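Side-chain contact in phosphoacetylglucosamine mutase (Aspergillus lentulus, PDB 5O9X), which interconverts N-acetylglucosamine 6-phosphate and N-acetylglucosamine 1-phosphate, a step on the way to UDP-N-acetylglucosamine: residues Val128-Asp133 with Arg140-Leu145. The protein carries 1 engineered substitution. Sequence-based numbering, arbitrary orientation.
Sequences VVFARD and RLIGVL. Unlike the reference sequence in segment 140-145: Ile-142 (reference Val).
Strand residues 128-132 and helix residues 140-145 run nearly antiparallel, at 166°, and their axes come within 9.7 Å. Phe-130, Arg-132, Ile-142 and Leu-145 carry the contact, without a hydrogen bond between the segments. Leu-145 lays one methyl over a face of the Phe-130 ring. Leu-145 CD2 is 3.9 Å from the centroid of the Phe-130 ring and 30° off the ring normal, a CH-pi contact. The methyl is displaced from the ring centre toward the CG-CD2 bond, with Leu-145 CD2 3.5 Å from Phe-130 CG. Phe-130 CG sits between its own backbone N and carbonyl carbon (chi1 59°), a torsion that turns ring atoms CD1 and CE1 toward Ile-142. The isoleucine meets them obliquely, and Phe-130 CE1 is 3.7 Å from Ile-142 CG1.

The segments are the first strand and the helix of a beta-alpha-beta unit that strand 155-161 completes, in the alpha/beta/alpha domain I of the phosphohexomutase family. Val-64 of strand 61-66 also touches Phe-130 and Leu-145.

Ile-142 lies between Phe-130 and Arg-132. The Arg-132 side chain crosses it at about a right angle, with Arg-132 CD 3.7 Å from Ile-142 CG1. Arg-132 is extended from CG to NE, and its NH1 ends 3.9 Å from Ile-142 CG2. Among the aliphatic carbons of the arginine, the CD methylene does the touching. Its guanidinium makes a cation-pi contact with Phe-161, and NH1 forms a long, weak ion pair with Asp-158.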
ATOM      1  N   VAL A 128      10.117 -11.011  16.847  1.00 28.34           N
ATOM      2  CA  VAL A 128      10.107 -10.444  15.483  1.00 25.52           C
ATOM      3  C   VAL A 128       9.702 -11.550  14.485  1.00 23.81           C
ATOM      4  O   VAL A 128      10.171 -12.647  14.557  1.00 24.29           O
ATOM      5  CB  VAL A 128      11.450  -9.750  15.174  1.00 24.88           C
ATOM      6  CG1 VAL A 128      11.557  -9.227  13.715  1.00 23.58           C
ATOM      7  CG2 VAL A 128      11.684  -8.615  16.175  1.00 23.17           C
ATOM      8  N   VAL A 129       8.789 -11.245  13.571  1.00 23.48           N
ATOM      9  CA  VAL A 129       8.391 -12.219  12.500  1.00 20.91           C
ATOM     10  C   VAL A 129       8.694 -11.503  11.139  1.00 21.90           C
ATOM     11  O   VAL A 129       8.448 -10.291  10.994  1.00 20.26           O
ATOM     12  CB  VAL A 129       6.889 -12.675  12.703  1.00 21.96           C
ATOM     13  CG1 VAL A 129       5.926 -11.487  12.783  1.00 19.25           C
ATOM     14  CG2 VAL A 129       6.397 -13.596  11.559  1.00 21.86           C
ATOM     15  N   PHE A 130       9.209 -12.225  10.145  1.00 22.00           N
ATOM     16  CA  PHE A 130       9.580 -11.589   8.897  1.00 19.05           C
ATOM     17  C   PHE A 130       9.240 -12.479   7.704  1.00 17.82           C
ATOM     18  O   PHE A 130       8.974 -13.656   7.892  1.00 19.29           O
ATOM     19  CB  PHE A 130      11.048 -11.161   8.957  1.00 19.02           C
ATOM     20  CG  PHE A 130      12.029 -12.272   9.203  1.00 21.92           C
ATOM     21  CD1 PHE A 130      12.389 -13.175   8.151  1.00 22.89           C
ATOM     22  CD2 PHE A 130      12.655 -12.419  10.458  1.00 22.44           C
ATOM     23  CE1 PHE A 130      13.317 -14.207   8.360  1.00 23.38           C
ATOM     24  CE2 PHE A 130      13.618 -13.469  10.656  1.00 21.77           C
ATOM     25  CZ  PHE A 130      13.945 -14.339   9.602  1.00 23.30           C
ATOM     26  N   ALA A 131       9.190 -11.873   6.503  1.00 16.62           N
ATOM     27  CA  ALA A 131       8.884 -12.557   5.254  1.00 16.20           C
ATOM     28  C   ALA A 131       9.512 -11.697   4.173  1.00 17.29           C
ATOM     29  O   ALA A 131      10.090 -10.619   4.477  1.00 15.67           O
ATOM     30  CB  ALA A 131       7.377 -12.619   5.069  1.00 15.88           C
ATOM     31  N   ARG A 132       9.454 -12.176   2.918  1.00 15.48           N
ATOM     32  CA  ARG A 132      10.051 -11.451   1.862  1.00 15.99           C
ATOM     33  C   ARG A 132       9.260 -11.760   0.598  1.00 16.00           C
ATOM     34  O   ARG A 132       8.525 -12.772   0.557  1.00 15.20           O
ATOM     35  CB  ARG A 132      11.517 -11.960   1.635  1.00 15.01           C
ATOM     36  CG  ARG A 132      11.658 -13.476   1.319  1.00 16.59           C
ATOM     37  CD  ARG A 132      13.074 -14.007   1.792  1.00 20.12           C
ATOM     38  NE  ARG A 132      13.475 -15.365   1.251  1.00 22.65           N
ATOM     39  CZ  ARG A 132      13.766 -16.524   1.830  1.00 35.69           C
ATOM     40  NH1 ARG A 132      13.617 -16.831   3.181  1.00 45.35           N
ATOM     41  NH2 ARG A 132      14.173 -17.478   0.975  1.00 27.16           N
ATOM     42  N   ASP A 133       9.404 -10.900  -0.403  1.00 16.00           N
ATOM     43  CA  ASP A 133       8.804 -11.192  -1.708  1.00 16.26           C
ATOM     44  C   ASP A 133       9.873 -12.058  -2.485  1.00 16.05           C
ATOM     45  O   ASP A 133      10.786 -12.594  -1.854  1.00 16.09           O
ATOM     46  CB  ASP A 133       8.384  -9.881  -2.454  1.00 15.02           C
ATOM     47  CG  ASP A 133       9.567  -9.012  -2.832  1.00 17.30           C
ATOM     48  OD1 ASP A 133      10.747  -9.452  -2.680  1.00 15.67           O
ATOM     49  OD2 ASP A 133       9.324  -7.846  -3.304  1.00 18.95           O
ATOM     50  N   ARG A 140      19.719 -13.528   1.051  1.00 21.51           N
ATOM     51  CA  ARG A 140      20.913 -12.871   1.667  1.00 22.70           C
ATOM     52  C   ARG A 140      20.471 -11.918   2.753  1.00 23.79           C
ATOM     53  O   ARG A 140      21.014 -11.959   3.859  1.00 24.99           O
ATOM     54  CB  ARG A 140      21.802 -12.082   0.652  1.00 25.09           C
ATOM     55  CG  ARG A 140      23.209 -11.683   1.200  1.00 26.99           C
ATOM     56  CD  ARG A 140      23.675 -10.219   0.942  1.00 33.75           C
ATOM     57  NE  ARG A 140      23.223  -9.874  -0.356  1.00 36.97           N
ATOM     58  CZ  ARG A 140      22.733  -8.747  -0.848  1.00 31.00           C
ATOM     59  NH1 ARG A 140      22.734  -7.524  -0.273  1.00 30.86           N
ATOM     60  NH2 ARG A 140      22.335  -8.897  -2.095  1.00 31.69           N
ATOM     61  N   LEU A 141      19.536 -11.007   2.419  1.00 21.54           N
ATOM     62  CA  LEU A 141      19.023 -10.037   3.412  1.00 20.90           C
ATOM     63  C   LEU A 141      18.336 -10.647   4.638  1.00 22.12           C
ATOM     64  O   LEU A 141      18.568 -10.204   5.791  1.00 22.43           O
ATOM     65  CB  LEU A 141      18.161  -8.921   2.747  1.00 19.17           C
ATOM     66  CG  LEU A 141      18.902  -8.125   1.633  1.00 21.80           C
ATOM     67  CD1 LEU A 141      17.963  -7.153   0.886  1.00 20.88           C
ATOM     68  CD2 LEU A 141      20.165  -7.398   2.146  1.00 18.02           C
ATOM     69  N   ILE A 142      17.498 -11.649   4.434  1.00 19.15           N
ATOM     70  CA  ILE A 142      16.963 -12.459   5.567  1.00 21.81           C
ATOM     71  C   ILE A 142      18.128 -13.098   6.464  1.00 21.80           C
ATOM     72  O   ILE A 142      18.001 -13.139   7.688  1.00 20.36           O
ATOM     73  CB  ILE A 142      15.927 -13.511   4.982  1.00 24.55           C
ATOM     74  CG1 ILE A 142      14.493 -12.990   5.050  1.00 26.38           C
ATOM     75  CG2 ILE A 142      15.967 -14.900   5.577  1.00 32.22           C
ATOM     76  CD1 ILE A 142      14.297 -11.555   5.306  1.00 26.51           C
ATOM     77  N   GLY A 143      19.193 -13.591   5.836  1.00 23.55           N
ATOM     78  CA  GLY A 143      20.445 -13.988   6.563  1.00 23.32           C
ATOM     79  C   GLY A 143      20.957 -12.884   7.473  1.00 24.87           C
ATOM     80  O   GLY A 143      21.286 -13.123   8.644  1.00 22.28           O
ATOM     81  N   VAL A 144      21.019 -11.655   6.946  1.00 25.08           N
ATOM     82  CA  VAL A 144      21.536 -10.507   7.720  1.00 23.32           C
ATOM     83  C   VAL A 144      20.596 -10.187   8.859  1.00 26.16           C
ATOM     84  O   VAL A 144      21.045  -9.997  10.056  1.00 26.12           O
ATOM     85  CB  VAL A 144      21.738  -9.225   6.852  1.00 23.18           C
ATOM     86  CG1 VAL A 144      22.180  -8.033   7.743  1.00 23.95           C
ATOM     87  CG2 VAL A 144      22.720  -9.434   5.690  1.00 24.20           C
ATOM     88  N   LEU A 145      19.298 -10.059   8.518  1.00 24.61           N
ATOM     89  CA  LEU A 145      18.264  -9.868   9.538  1.00 21.29           C
ATOM     90  C   LEU A 145      18.348 -10.883  10.699  1.00 24.53           C
ATOM     91  O   LEU A 145      18.294 -10.502  11.923  1.00 21.53           O
ATOM     92  CB  LEU A 145      16.856  -9.881   8.901  1.00 20.08           C
ATOM     93  CG  LEU A 145      15.679  -9.541   9.788  1.00 23.50           C
ATOM     94  CD1 LEU A 145      15.819  -8.097  10.272  1.00 27.45           C
ATOM     95  CD2 LEU A 145      14.396  -9.679   8.920  1.00 23.35           C
TER